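Local coordinates for membrane-associated protein VP24 (Marburg virus - Musoke, Kenya, 1980, PDB 4OR8) that may act as a minor matrix protein that takes part in assembly of the viral nucleocapsid and in virion budding, at residues G67-K75 against L93-P104. Numbering follows the deposited sequence.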
loop_
_atom_site.group_PDB
_atom_site.type_symbol
_atom_site.label_atom_id
_atom_site.label_comp_id
_atom_site.label_asym_id
_atom_site.label_seq_id
_atom_site.Cartn_x
_atom_site.Cartn_y
_atom_site.Cartn_z
ATOM N N GLY B 67 -8.221 -6.540 1.040
ATOM C CA GLY B 67 -8.791 -6.372 -0.283
ATOM C C GLY B 67 -9.651 -7.516 -0.776
ATOM O O GLY B 67 -10.397 -7.357 -1.740
ATOM N N MET B 68 -9.549 -8.666 -0.120
ATOM C CA MET B 68 -10.257 -9.861 -0.561
ATOM C C MET B 68 -11.771 -9.690 -0.556
ATOM O O MET B 68 -12.453 -10.106 -1.490
ATOM C CB MET B 68 -9.853 -11.066 0.288
ATOM C CG MET B 68 -8.405 -11.467 0.093
ATOM S SD MET B 68 -8.021 -11.707 -1.655
ATOM C CE MET B 68 -9.004 -13.162 -2.017
ATOM N N THR B 69 -12.291 -9.073 0.498
ATOM C CA THR B 69 -13.722 -8.826 0.596
ATOM C C THR B 69 -14.153 -7.836 -0.480
ATOM O O THR B 69 -15.164 -8.038 -1.152
ATOM C CB THR B 69 -14.109 -8.285 1.983
ATOM O OG1 THR B 69 -13.673 -9.203 2.992
ATOM C CG2 THR B 69 -15.616 -8.113 2.084
ATOM N N LEU B 70 -13.370 -6.775 -0.644
ATOM C CA LEU B 70 -13.655 -5.752 -1.642
ATOM C C LEU B 70 -13.613 -6.300 -3.068
ATOM O O LEU B 70 -14.505 -6.019 -3.867
ATOM C CB LEU B 70 -12.681 -4.581 -1.507
ATOM C CG LEU B 70 -12.879 -3.443 -2.511
ATOM C CD1 LEU B 70 -14.243 -2.788 -2.325
ATOM C CD2 LEU B 70 -11.765 -2.419 -2.391
ATOM N N LEU B 71 -12.578 -7.075 -3.382
ATOM C CA LEU B 71 -12.426 -7.653 -4.717
ATOM C C LEU B 71 -13.633 -8.489 -5.116
ATOM O O LEU B 71 -14.106 -8.413 -6.252
ATOM C CB LEU B 71 -11.166 -8.516 -4.800
ATOM C CG LEU B 71 -9.827 -7.802 -4.975
ATOM C CD1 LEU B 71 -8.694 -8.814 -4.968
ATOM C CD2 LEU B 71 -9.818 -6.990 -6.260
ATOM N N HIS B 72 -14.126 -9.289 -4.179
ATOM C CA HIS B 72 -15.283 -10.127 -4.444
ATOM C C HIS B 72 -16.537 -9.293 -4.672
ATOM O O HIS B 72 -17.331 -9.588 -5.563
ATOM C CB HIS B 72 -15.489 -11.140 -3.318
ATOM C CG HIS B 72 -14.565 -12.316 -3.390
ATOM N ND1 HIS B 72 -13.316 -12.320 -2.806
ATOM C CD2 HIS B 72 -14.704 -13.524 -3.985
ATOM C CE1 HIS B 72 -12.728 -13.480 -3.036
ATOM N NE2 HIS B 72 -13.550 -14.229 -3.749
ATOM N N HIS B 73 -16.699 -8.242 -3.880
ATOM C CA HIS B 73 -17.860 -7.371 -4.004
ATOM C C HIS B 73 -17.879 -6.601 -5.329
ATOM O O HIS B 73 -18.939 -6.383 -5.912
ATOM C CB HIS B 73 -17.925 -6.395 -2.831
ATOM C CG HIS B 73 -19.118 -5.493 -2.870
ATOM N ND1 HIS B 73 -20.410 -5.971 -2.910
ATOM C CD2 HIS B 73 -19.215 -4.143 -2.885
ATOM C CE1 HIS B 73 -21.252 -4.954 -2.942
ATOM N NE2 HIS B 73 -20.552 -3.834 -2.927
ATOM N N LEU B 74 -16.704 -6.199 -5.799
ATOM C CA LEU B 74 -16.588 -5.448 -7.046
ATOM C C LEU B 74 -17.011 -6.249 -8.285
ATOM O O LEU B 74 -17.198 -5.681 -9.364
ATOM C CB LEU B 74 -15.159 -4.929 -7.222
ATOM C CG LEU B 74 -14.669 -3.868 -6.237
ATOM C CD1 LEU B 74 -13.201 -3.554 -6.480
ATOM C CD2 LEU B 74 -15.511 -2.612 -6.344
ATOM N N LYS B 75 -17.151 -7.563 -8.138
ATOM C CA LYS B 75 -17.640 -8.390 -9.238
ATOM C C LYS B 75 -19.155 -8.284 -9.347
ATOM O O LYS B 75 -19.753 -8.753 -10.313
ATOM C CB LYS B 75 -17.209 -9.851 -9.080
ATOM C CG LYS B 75 -15.804 -10.145 -9.580
ATOM C CD LYS B 75 -15.407 -11.586 -9.302
ATOM C CE LYS B 75 -16.153 -12.555 -10.202
ATOM N NZ LYS B 75 -15.828 -12.340 -11.638
ATOM N N LEU B 93 -12.383 -8.225 -15.737
ATOM C CA LEU B 93 -12.187 -8.744 -14.390
ATOM C C LEU B 93 -13.461 -8.678 -13.544
ATOM O O LEU B 93 -13.848 -9.664 -12.918
ATOM C CB LEU B 93 -11.053 -7.997 -13.687
ATOM C CG LEU B 93 -9.683 -8.049 -14.368
ATOM C CD1 LEU B 93 -8.620 -7.402 -13.500
ATOM C CD2 LEU B 93 -9.303 -9.479 -14.702
ATOM N N PHE B 94 -14.111 -7.518 -13.529
ATOM C CA PHE B 94 -15.244 -7.298 -12.633
ATOM C C PHE B 94 -16.610 -7.486 -13.287
ATOM O O PHE B 94 -17.561 -7.917 -12.637
ATOM C CB PHE B 94 -15.161 -5.910 -11.998
ATOM C CG PHE B 94 -13.933 -5.701 -11.165
ATOM C CD1 PHE B 94 -13.701 -6.485 -10.048
ATOM C CD2 PHE B 94 -13.014 -4.720 -11.496
ATOM C CE1 PHE B 94 -12.573 -6.299 -9.276
ATOM C CE2 PHE B 94 -11.885 -4.528 -10.728
ATOM C CZ PHE B 94 -11.665 -5.321 -9.615
ATOM N N LYS B 95 -16.708 -7.148 -14.566
ATOM C CA LYS B 95 -17.964 -7.303 -15.288
ATOM C C LYS B 95 -17.948 -8.572 -16.143
ATOM O O LYS B 95 -18.629 -8.666 -17.164
ATOM C CB LYS B 95 -18.253 -6.058 -16.125
ATOM C CG LYS B 95 -18.311 -4.792 -15.289
ATOM C CD LYS B 95 -18.432 -3.549 -16.146
ATOM C CE LYS B 95 -19.760 -3.506 -16.860
ATOM N NZ LYS B 95 -19.967 -2.192 -17.515
ATOM N N ASN B 96 -17.147 -9.538 -15.707
ATOM C CA ASN B 96 -17.128 -10.871 -16.288
ATOM C C ASN B 96 -17.215 -11.892 -15.165
ATOM O O ASN B 96 -16.251 -12.087 -14.429
ATOM C CB ASN B 96 -15.852 -11.088 -17.098
ATOM C CG ASN B 96 -15.675 -12.532 -17.534
ATOM O OD1 ASN B 96 -16.649 -13.267 -17.706
ATOM N ND2 ASN B 96 -14.426 -12.949 -17.707
ATOM N N PRO B 97 -18.378 -12.544 -15.026
ATOM C CA PRO B 97 -18.623 -13.474 -13.918
ATOM C C PRO B 97 -17.718 -14.702 -13.958
ATOM O O PRO B 97 -17.502 -15.333 -12.924
ATOM C CB PRO B 97 -20.085 -13.889 -14.126
ATOM C CG PRO B 97 -20.682 -12.803 -14.964
ATOM C CD PRO B 97 -19.573 -12.357 -15.865
ATOM N N LYS B 98 -17.193 -15.028 -15.136
ATOM C CA LYS B 98 -16.373 -16.226 -15.304
ATOM C C LYS B 98 -14.965 -16.099 -14.724
ATOM O O LYS B 98 -14.322 -17.104 -14.422
ATOM C CB LYS B 98 -16.299 -16.632 -16.778
ATOM C CG LYS B 98 -17.364 -17.631 -17.199
ATOM C CD LYS B 98 -17.090 -18.170 -18.595
ATOM C CE LYS B 98 -18.052 -19.292 -18.954
ATOM N NZ LYS B 98 -17.947 -20.441 -18.009
ATOM N N SER B 99 -14.484 -14.869 -14.574
ATOM C CA SER B 99 -13.162 -14.649 -13.997
ATOM C C SER B 99 -13.179 -14.999 -12.515
ATOM O O SER B 99 -14.168 -14.756 -11.824
ATOM C CB SER B 99 -12.717 -13.200 -14.190
ATOM O OG SER B 99 -13.450 -12.327 -13.350
ATOM N N THR B 100 -12.084 -15.575 -12.031
ATOM C CA THR B 100 -12.008 -16.002 -10.639
ATOM C C THR B 100 -10.893 -15.303 -9.865
ATOM O O THR B 100 -9.806 -15.066 -10.386
ATOM C CB THR B 100 -11.836 -17.533 -10.521
ATOM O OG1 THR B 100 -10.577 -17.925 -11.080
ATOM C CG2 THR B 100 -12.963 -18.251 -11.251
ATOM N N ILE B 101 -11.179 -14.983 -8.610
ATOM C CA ILE B 101 -10.229 -14.292 -7.754
ATOM C C ILE B 101 -9.331 -15.279 -7.028
ATOM O O ILE B 101 -9.805 -16.263 -6.466
ATOM C CB ILE B 101 -10.961 -13.431 -6.719
ATOM C CG1 ILE B 101 -11.882 -12.439 -7.428
ATOM C CG2 ILE B 101 -9.967 -12.710 -5.819
ATOM C CD1 ILE B 101 -12.768 -11.663 -6.499
ATOM N N ILE B 102 -8.029 -15.015 -7.042
ATOM C CA ILE B 102 -7.081 -15.868 -6.343
ATOM C C ILE B 102 -6.541 -15.162 -5.110
ATOM O O ILE B 102 -6.547 -13.934 -5.038
ATOM C CB ILE B 102 -5.916 -16.291 -7.256
ATOM C CG1 ILE B 102 -5.199 -15.059 -7.813
ATOM C CG2 ILE B 102 -6.424 -17.172 -8.389
ATOM C CD1 ILE B 102 -4.025 -15.386 -8.707
ATOM N N GLU B 103 -6.086 -15.947 -4.141
ATOM C CA GLU B 103 -5.514 -15.411 -2.914
ATOM C C GLU B 103 -4.288 -14.570 -3.231
ATOM O O GLU B 103 -3.595 -14.827 -4.215
ATOM C CB GLU B 103 -5.133 -16.545 -1.956
ATOM C CG GLU B 103 -6.315 -17.263 -1.327
ATOM C CD GLU B 103 -7.046 -18.157 -2.310
ATOM O OE1 GLU B 103 -6.394 -18.677 -3.241
ATOM O OE2 GLU B 103 -8.274 -18.328 -2.157
ATOM N N PRO B 104 -4.020 -13.554 -2.400
ATOM C CA PRO B 104 -2.878 -12.662 -2.625
ATOM C C PRO B 104 -1.526 -13.379 -2.646
ATOM O O PRO B 104 -0.637 -12.946 -3.377
ATOM C CB PRO B 104 -2.961 -11.674 -1.453
ATOM C CG PRO B 104 -3.855 -12.313 -0.457
ATOM C CD PRO B 104 -4.819 -13.136 -1.237
#
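Lys75 sends its side chain into the loop of 93-104. Its CB lies 4.1 Å from Phe94 O and its CG 3.9 Å from Leu93 O, while CD brushes the Ile101 side chain. Bends at chi3 (72°) and chi4 (63°) then carry CE close to Ser99 O and bring NZ to Ser99, where it donates to Ser99 OG and to Ser99 O, each 2.9 Å away. A lysine suits this place because its long chain runs past the carbonyls of Leu93 and Phe94, touches Ile101 with CD, and still reaches the two oxygens of Ser99, at the end of the type I turn that starts at Asn96. That turn also contains an Asx turn, Asn96 OD1 accepting from Lys98 N.

Ile101 points its beta-branched side chain at the helix, and its CD1 sits 3.6 Å above the centre of the His72 ring, a CH-pi contact. The bond from His72 ND1 to Met68 O, which lies in the ring plane, should help hold the ring in this orientation. Flexible Met68 folds its SD against Pro104 CD (3.5 Å). Farther along, the Phe94 ring packs beside Leu74, with CD1 3.5 Å from Leu74 CB, and meets Leu71 CD2; Arg87 bonds both Leu74 O and Phe94 O. The arrangement is helix 68-73 packed against the end of helix 91-94 and edge strand 100-101, with Lys75 reaching into the turn between them; the strand pairs in parallel with strand 228-239 in the mixed sheet of VP24's pyramidal fold.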